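Local coordinates for trypsin-resistant surface T6 protein (Streptococcus pyogenes serotype M6, PDB 4P0D), which is the backbone pilin of serotype M6 Streptococcus pyogenes, probably joined by sortase into the shaft of surface pili, at residues Y193-M198 against G242-F247; G336-V341 against I351-K356. The protein carries 1 engineered substitution. All coordinates share one frame; numbering follows the deposited sequence.

Contact 1: Y193-M198 against G242-F247; sequences YVSDNM and GFNLSF
Two neighbouring antiparallel strands of the Cna-B-like pilin domain meet here, with V194 and D196 facing L245 and F243 as hydrogen-bonded pairs. V194 N gives a nearly straight bond to L245 O at 2.7 Å (N-H...O 175°), and L245 N answers to V194 O. The same two-way exchange joins D196 to F243, somewhat longer, so the ladder is tightest at V194.

On the face carrying V194, D196 and F243, the F243 ring tucks against the opposite strand. Its CG stands between its own backbone N and carbonyl carbon (chi1 70°), and the ring lies with D196 N 4.2 Å above its centre. One side of the ring, at CE1, touches D196 CB at 3.8 Å, while CE2 meets V194 CG1 at 4.1 Å. The other valine methyl, CG2, comes to the edge of the F247 ring, 4.1 Å from CE2. F247 in turn has L245 CD2 over one face.

The opposite face is more polar. N244 OD1 accepts the S195 hydroxyl, OG to OD1 2.9 Å. Y193 slants across N244, its ring 48° from the amide plane, and Y193 OH packs 3.2 Å from N244 CB. Both polar ends are held by a later part of the chain: Y193 OH bonds to N296 O, and N244 ND2 to L297 O.

D196 sends its carboxylate away from F243. OD2 bonds to K152 NZ and Y261 OH, OD1 to K279 N, and the side chain also touches N278. A buried acid beside a lysine and an asparagine is consistent with the intramolecular isopeptide sites of Ig-like pilin domains.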
ATOM      1  N   TYR A 193     -11.210   0.392   5.398  1.00 14.78           N
ATOM      2  CA  TYR A 193     -11.197   0.375   3.936  1.00 14.33           C
ATOM      3  C   TYR A 193      -9.772   0.208   3.382  1.00 14.01           C
ATOM      4  O   TYR A 193      -8.903   1.033   3.665  1.00 13.77           O
ATOM      5  CB  TYR A 193     -11.795   1.687   3.449  1.00 14.33           C
ATOM      6  CG  TYR A 193     -12.134   1.815   1.990  1.00 14.38           C
ATOM      7  CD1 TYR A 193     -11.146   1.893   1.019  1.00 14.50           C
ATOM      8  CD2 TYR A 193     -13.464   1.953   1.585  1.00 14.98           C
ATOM      9  CE1 TYR A 193     -11.463   2.059  -0.316  1.00 14.08           C
ATOM     10  CE2 TYR A 193     -13.794   2.100   0.252  1.00 15.01           C
ATOM     11  CZ  TYR A 193     -12.785   2.166  -0.691  1.00 14.94           C
ATOM     12  OH  TYR A 193     -13.104   2.326  -2.003  1.00 15.54           O
ATOM     13  N   VAL A 194      -9.560  -0.823   2.562  1.00 14.07           N
ATOM     14  CA  VAL A 194      -8.221  -1.157   2.046  1.00 14.84           C
ATOM     15  C   VAL A 194      -8.128  -0.982   0.521  1.00 15.96           C
ATOM     16  O   VAL A 194      -9.056  -1.339  -0.230  1.00 15.35           O
ATOM     17  CB  VAL A 194      -7.786  -2.576   2.511  1.00 15.12           C
ATOM     18  CG1 VAL A 194      -6.409  -2.950   1.946  1.00 14.97           C
ATOM     19  CG2 VAL A 194      -7.782  -2.641   4.038  1.00 14.95           C
ATOM     20  N   SER A 195      -7.029  -0.358   0.075  1.00 17.01           N
ATOM     21  CA  SER A 195      -6.778  -0.143  -1.351  1.00 18.06           C
ATOM     22  C   SER A 195      -5.336  -0.482  -1.723  1.00 17.98           C
ATOM     23  O   SER A 195      -4.423  -0.396  -0.896  1.00 17.53           O
ATOM     24  CB  SER A 195      -7.046   1.313  -1.754  1.00 19.34           C
ATOM     25  OG  SER A 195      -8.222   1.837  -1.154  1.00 21.23           O
ATOM     26  N   ASP A 196      -5.145  -0.876  -2.979  1.00 17.66           N
ATOM     27  CA  ASP A 196      -3.820  -0.881  -3.600  1.00 16.80           C
ATOM     28  C   ASP A 196      -3.983  -0.599  -5.071  1.00 17.45           C
ATOM     29  O   ASP A 196      -5.047  -0.850  -5.652  1.00 16.05           O
ATOM     30  CB  ASP A 196      -3.103  -2.212  -3.359  1.00 16.60           C
ATOM     31  CG  ASP A 196      -1.575  -2.115  -3.488  1.00 15.95           C
ATOM     32  OD1 ASP A 196      -1.044  -1.088  -3.930  1.00 15.84           O
ATOM     33  OD2 ASP A 196      -0.899  -3.112  -3.183  1.00 16.11           O
ATOM     34  N   ASN A 197      -2.949  -0.002  -5.658  1.00 17.96           N
ATOM     35  CA  ASN A 197      -2.856   0.133  -7.102  1.00 19.99           C
ATOM     36  C   ASN A 197      -1.410  -0.114  -7.514  1.00 19.56           C
ATOM     37  O   ASN A 197      -0.473   0.451  -6.952  1.00 19.22           O
ATOM     38  CB  ASN A 197      -3.326   1.510  -7.575  1.00 21.61           C
ATOM     39  CG  ASN A 197      -3.695   1.534  -9.069  1.00 23.18           C
ATOM     40  OD1 ASN A 197      -4.445   0.694  -9.561  1.00 23.54           O
ATOM     41  ND2 ASN A 197      -3.189   2.523  -9.779  1.00 24.79           N
ATOM     42  N   MET A 198      -1.248  -0.997  -8.472  1.00 20.26           N
ATOM     43  CA  MET A 198       0.070  -1.395  -8.936  1.00 21.40           C
ATOM     44  C   MET A 198       0.546  -0.396  -9.976  1.00 19.01           C
ATOM     45  O   MET A 198      -0.251   0.076 -10.783  1.00 19.14           O
ATOM     46  CB  MET A 198      -0.015  -2.776  -9.580  1.00 23.15           C
ATOM     47  CG  MET A 198      -0.431  -3.907  -8.660  1.00 26.72           C
ATOM     48  SD  MET A 198       0.977  -4.481  -7.711  1.00 33.90           S
ATOM     49  CE  MET A 198       0.096  -5.423  -6.471  1.00 33.68           C
ATOM     50  N   GLY A 242      -5.659  -2.520  -9.619  1.00 15.07           N
ATOM     51  CA  GLY A 242      -5.691  -2.816  -8.193  1.00 14.30           C
ATOM     52  C   GLY A 242      -7.117  -3.052  -7.718  1.00 13.89           C
ATOM     53  O   GLY A 242      -7.962  -3.536  -8.478  1.00 14.23           O
ATOM     54  N   PHE A 243      -7.376  -2.697  -6.464  1.00 13.05           N
ATOM     55  CA  PHE A 243      -8.642  -2.981  -5.825  1.00 12.54           C
ATOM     56  C   PHE A 243      -8.945  -2.024  -4.681  1.00 12.80           C
ATOM     57  O   PHE A 243      -8.042  -1.399  -4.106  1.00 11.71           O
ATOM     58  CB  PHE A 243      -8.644  -4.404  -5.267  1.00 12.39           C
ATOM     59  CG  PHE A 243      -7.731  -4.598  -4.089  1.00 12.41           C
ATOM     60  CD1 PHE A 243      -6.381  -4.904  -4.278  1.00 12.08           C
ATOM     61  CD2 PHE A 243      -8.212  -4.462  -2.783  1.00 12.35           C
ATOM     62  CE1 PHE A 243      -5.537  -5.070  -3.194  1.00 12.24           C
ATOM     63  CE2 PHE A 243      -7.364  -4.632  -1.702  1.00 12.65           C
ATOM     64  CZ  PHE A 243      -6.025  -4.929  -1.906  1.00 12.33           C
ATOM     65  N   ASN A 244     -10.230  -1.961  -4.353  1.00 13.53           N
ATOM     66  CA  ASN A 244     -10.709  -1.423  -3.088  1.00 14.08           C
ATOM     67  C   ASN A 244     -11.447  -2.536  -2.364  1.00 14.34           C
ATOM     68  O   ASN A 244     -12.120  -3.354  -2.994  1.00 15.28           O
ATOM     69  CB  ASN A 244     -11.627  -0.225  -3.294  1.00 14.38           C
ATOM     70  CG  ASN A 244     -10.911   0.960  -3.919  1.00 14.52           C
ATOM     71  OD1 ASN A 244      -9.806   1.283  -3.539  1.00 15.89           O
ATOM     72  ND2 ASN A 244     -11.532   1.584  -4.901  1.00 15.08           N
ATOM     73  N   LEU A 245     -11.268  -2.595  -1.054  1.00 15.29           N
ATOM     74  CA  LEU A 245     -11.916  -3.596  -0.224  1.00 15.38           C
ATOM     75  C   LEU A 245     -12.382  -2.908   1.072  1.00 15.46           C
ATOM     76  O   LEU A 245     -11.571  -2.462   1.889  1.00 14.19           O
ATOM     77  CB  LEU A 245     -10.975  -4.771   0.062  1.00 16.36           C
ATOM     78  CG  LEU A 245     -11.634  -6.131   0.321  1.00 17.21           C
ATOM     79  CD1 LEU A 245     -10.605  -7.212   0.584  1.00 18.18           C
ATOM     80  CD2 LEU A 245     -12.608  -6.042   1.470  1.00 17.66           C
ATOM     81  N   SER A 246     -13.695  -2.811   1.237  1.00 15.37           N
ATOM     82  CA  SER A 246     -14.267  -2.186   2.413  1.00 16.25           C
ATOM     83  C   SER A 246     -14.739  -3.292   3.325  1.00 16.77           C
ATOM     84  O   SER A 246     -15.557  -4.118   2.914  1.00 18.26           O
ATOM     85  CB  SER A 246     -15.436  -1.256   2.033  1.00 15.82           C
ATOM     86  OG  SER A 246     -16.015  -0.666   3.189  1.00 15.83           O
ATOM     87  N   PHE A 247     -14.240  -3.316   4.558  1.00 16.68           N
ATOM     88  CA  PHE A 247     -14.708  -4.309   5.533  1.00 16.59           C
ATOM     89  C   PHE A 247     -15.827  -3.755   6.405  1.00 16.94           C
ATOM     90  O   PHE A 247     -16.012  -2.544   6.511  1.00 16.12           O
ATOM     91  CB  PHE A 247     -13.570  -4.775   6.436  1.00 17.53           C
ATOM     92  CG  PHE A 247     -12.506  -5.579   5.730  1.00 17.18           C
ATOM     93  CD1 PHE A 247     -12.695  -6.926   5.469  1.00 17.44           C
ATOM     94  CD2 PHE A 247     -11.303  -4.989   5.366  1.00 17.41           C
ATOM     95  CE1 PHE A 247     -11.718  -7.671   4.842  1.00 17.59           C
ATOM     96  CE2 PHE A 247     -10.315  -5.731   4.740  1.00 17.27           C
ATOM     97  CZ  PHE A 247     -10.526  -7.065   4.465  1.00 17.46           C
TER

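Contact 2: G336-V341 against I351-K356; sequences GAIFGV and IVTTNK
T354 holds OG1 between its own backbone N and carbonyl carbon (chi1 63°), which brings the hydroxyl to the A337 backbone; I338 and I351 both carry CG2 anti to N, and these methyls meet. T354 OG1 accepts A337 N at 3.0 Å and donates to L334 O, so one buried hydroxyl ties the chain on both sides of G336. Its CG2 methyl rests near A337 CB at 4.0 Å.

Two backbone bonds extend the pairing around this threonine. T354 N reaches A337 O at 2.8 Å. G336 N binds T354 O at 2.9 Å, but from above the carbonyl plane, 47° out of it, as the chains leave the regular ladder.

Further in, F339 and V352 form a hydrogen-bonded pair: F339 N to V352 O is 2.9 Å and almost straight (171°), with V352 N returning the bond to F339 O. Their side chains share a face, where V352 CG2 lies 4.0 Å from F339 CB. The F339 ring makes a T-shaped stack with F323 of strand 320-327, which V352 also touches.

On the other face the I338 and I351 methyls pack snugly, CG2 to CG2 3.6 Å. Beside them I338 and T353 run alongside each other, I338 CG1 3.8 Å from T353 OG1, whose hydroxyl bonds to T452 OG1. Strands 338-343 and 348-353 thus make a β-hairpin with an apolar inner face, at one margin of a four-stranded antiparallel sheet in the prealbumin-like domain.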
ATOM      1  N   GLY A 336      23.257  -6.381 -37.115  1.00 23.45           N
ATOM      2  CA  GLY A 336      22.475  -7.547 -37.492  1.00 23.15           C
ATOM      3  C   GLY A 336      22.906  -8.887 -36.934  1.00 22.07           C
ATOM      4  O   GLY A 336      22.459  -9.916 -37.422  1.00 22.64           O
ATOM      5  N   ALA A 337      23.794  -8.881 -35.937  1.00 21.85           N
ATOM      6  CA  ALA A 337      24.183 -10.095 -35.220  1.00 20.23           C
ATOM      7  C   ALA A 337      23.035 -10.493 -34.289  1.00 21.22           C
ATOM      8  O   ALA A 337      22.496  -9.647 -33.562  1.00 21.04           O
ATOM      9  CB  ALA A 337      25.440  -9.849 -34.418  1.00 19.47           C
ATOM     10  N   ILE A 338      22.640 -11.757 -34.333  1.00 20.66           N
ATOM     11  CA  ILE A 338      21.571 -12.256 -33.458  1.00 20.77           C
ATOM     12  C   ILE A 338      22.157 -13.062 -32.313  1.00 19.93           C
ATOM     13  O   ILE A 338      22.925 -14.005 -32.530  1.00 21.51           O
ATOM     14  CB  ILE A 338      20.541 -13.104 -34.228  1.00 21.27           C
ATOM     15  CG1 ILE A 338      20.066 -12.331 -35.465  1.00 22.83           C
ATOM     16  CG2 ILE A 338      19.381 -13.500 -33.319  1.00 20.39           C
ATOM     17  CD1 ILE A 338      19.092 -13.096 -36.335  1.00 24.44           C
ATOM     18  N   PHE A 339      21.767 -12.676 -31.099  1.00 19.63           N
ATOM     19  CA  PHE A 339      22.235 -13.269 -29.858  1.00 19.60           C
ATOM     20  C   PHE A 339      21.086 -13.758 -29.010  1.00 18.83           C
ATOM     21  O   PHE A 339      20.023 -13.130 -28.972  1.00 20.48           O
ATOM     22  CB  PHE A 339      23.027 -12.248 -29.037  1.00 19.85           C
ATOM     23  CG  PHE A 339      24.433 -12.061 -29.511  1.00 19.67           C
ATOM     24  CD1 PHE A 339      24.706 -11.234 -30.583  1.00 19.75           C
ATOM     25  CD2 PHE A 339      25.474 -12.757 -28.918  1.00 20.36           C
ATOM     26  CE1 PHE A 339      26.010 -11.079 -31.042  1.00 20.30           C
ATOM     27  CE2 PHE A 339      26.778 -12.595 -29.360  1.00 20.28           C
ATOM     28  CZ  PHE A 339      27.043 -11.757 -30.430  1.00 20.19           C
ATOM     29  N   GLY A 340      21.316 -14.873 -28.332  1.00 17.88           N
ATOM     30  CA  GLY A 340      20.478 -15.320 -27.237  1.00 18.73           C
ATOM     31  C   GLY A 340      21.039 -14.856 -25.898  1.00 18.51           C
ATOM     32  O   GLY A 340      22.247 -14.738 -25.717  1.00 18.85           O
ATOM     33  N   VAL A 341      20.144 -14.566 -24.967  1.00 18.81           N
ATOM     34  CA  VAL A 341      20.507 -14.231 -23.604  1.00 19.46           C
ATOM     35  C   VAL A 341      19.870 -15.288 -22.726  1.00 20.24           C
ATOM     36  O   VAL A 341      18.656 -15.450 -22.766  1.00 20.72           O
ATOM     37  CB  VAL A 341      19.940 -12.859 -23.218  1.00 19.69           C
ATOM     38  CG1 VAL A 341      20.112 -12.612 -21.720  1.00 19.43           C
ATOM     39  CG2 VAL A 341      20.578 -11.780 -24.077  1.00 19.26           C
ATOM     40  N   ILE A 351      15.958 -12.861 -27.108  1.00 17.69           N
ATOM     41  CA  ILE A 351      16.736 -12.854 -28.354  1.00 19.05           C
ATOM     42  C   ILE A 351      16.842 -11.415 -28.834  1.00 19.07           C
ATOM     43  O   ILE A 351      15.863 -10.665 -28.855  1.00 18.33           O
ATOM     44  CB  ILE A 351      16.102 -13.770 -29.430  1.00 19.91           C
ATOM     45  CG1 ILE A 351      16.284 -15.236 -29.010  1.00 21.14           C
ATOM     46  CG2 ILE A 351      16.746 -13.586 -30.806  1.00 20.27           C
ATOM     47  CD1 ILE A 351      15.410 -16.194 -29.775  1.00 22.29           C
ATOM     48  N   VAL A 352      18.048 -11.017 -29.198  1.00 19.53           N
ATOM     49  CA  VAL A 352      18.295  -9.633 -29.588  1.00 19.51           C
ATOM     50  C   VAL A 352      19.101  -9.585 -30.882  1.00 20.34           C
ATOM     51  O   VAL A 352      19.814 -10.521 -31.217  1.00 21.66           O
ATOM     52  CB  VAL A 352      19.000  -8.858 -28.457  1.00 18.67           C
ATOM     53  CG1 VAL A 352      18.232  -9.023 -27.145  1.00 19.25           C
ATOM     54  CG2 VAL A 352      20.434  -9.315 -28.270  1.00 19.01           C
ATOM     55  N   THR A 353      18.969  -8.477 -31.594  1.00 21.35           N
ATOM     56  CA  THR A 353      19.685  -8.253 -32.838  1.00 21.26           C
ATOM     57  C   THR A 353      20.465  -6.955 -32.739  1.00 20.13           C
ATOM     58  O   THR A 353      19.896  -5.949 -32.330  1.00 19.94           O
ATOM     59  CB  THR A 353      18.666  -8.160 -33.985  1.00 22.19           C
ATOM     60  OG1 THR A 353      18.000  -9.415 -34.109  1.00 22.51           O
ATOM     61  CG2 THR A 353      19.348  -7.813 -35.296  1.00 22.97           C
ATOM     62  N   THR A 354      21.756  -6.949 -33.097  1.00 21.09           N
ATOM     63  CA  THR A 354      22.545  -5.714 -32.950  1.00 21.42           C
ATOM     64  C   THR A 354      22.157  -4.666 -33.993  1.00 22.11           C
ATOM     65  O   THR A 354      21.758  -4.996 -35.107  1.00 23.24           O
ATOM     66  CB  THR A 354      24.070  -5.946 -32.983  1.00 22.11           C
ATOM     67  OG1 THR A 354      24.462  -6.467 -34.258  1.00 21.04           O
ATOM     68  CG2 THR A 354      24.510  -6.911 -31.865  1.00 22.65           C
ATOM     69  N   ASN A 355      22.269  -3.397 -33.620  1.00 23.57           N
ATOM     70  CA  ASN A 355      21.887  -2.288 -34.499  1.00 25.14           C
ATOM     71  C   ASN A 355      23.090  -1.681 -35.229  1.00 26.16           C
ATOM     72  O   ASN A 355      24.213  -2.195 -35.116  1.00 26.00           O
ATOM     73  CB  ASN A 355      21.105  -1.243 -33.703  1.00 25.41           C
ATOM     74  CG  ASN A 355      21.978  -0.365 -32.816  1.00 25.69           C
ATOM     75  OD1 ASN A 355      23.210  -0.482 -32.761  1.00 27.03           O
ATOM     76  ND2 ASN A 355      21.327   0.537 -32.107  1.00 26.76           N
ATOM     77  N   LYS A 356      22.859  -0.606 -35.984  1.00 28.20           N
ATOM     78  CA  LYS A 356      23.930   0.082 -36.723  1.00 29.10           C
ATOM     79  C   LYS A 356      25.181   0.326 -35.881  1.00 29.34           C
ATOM     80  O   LYS A 356      26.310   0.173 -36.360  1.00 30.03           O
ATOM     81  CB  LYS A 356      23.427   1.420 -37.278  1.00 30.90           C
TER

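In the fold
Contacts 1 and 2 belong to different modules of an elongated, multi-domain pilin and follow one another along the chain. Contact 1 sits in the Cna-B-like domain and contact 2 in the prealbumin-like domain; the centre of contact 1 is about 9 Å from the centre of the chain, that of contact 2 about 39 Å. Their own centres are about 43 Å apart and their nearest atoms about 25 Å, with no touch between them. Contact 1 joins segments with 43 residues between them, whereas contact 2 closes a local hairpin. The calcium ion is bound at S82 and T85, residues within the T6 Ig-like family region.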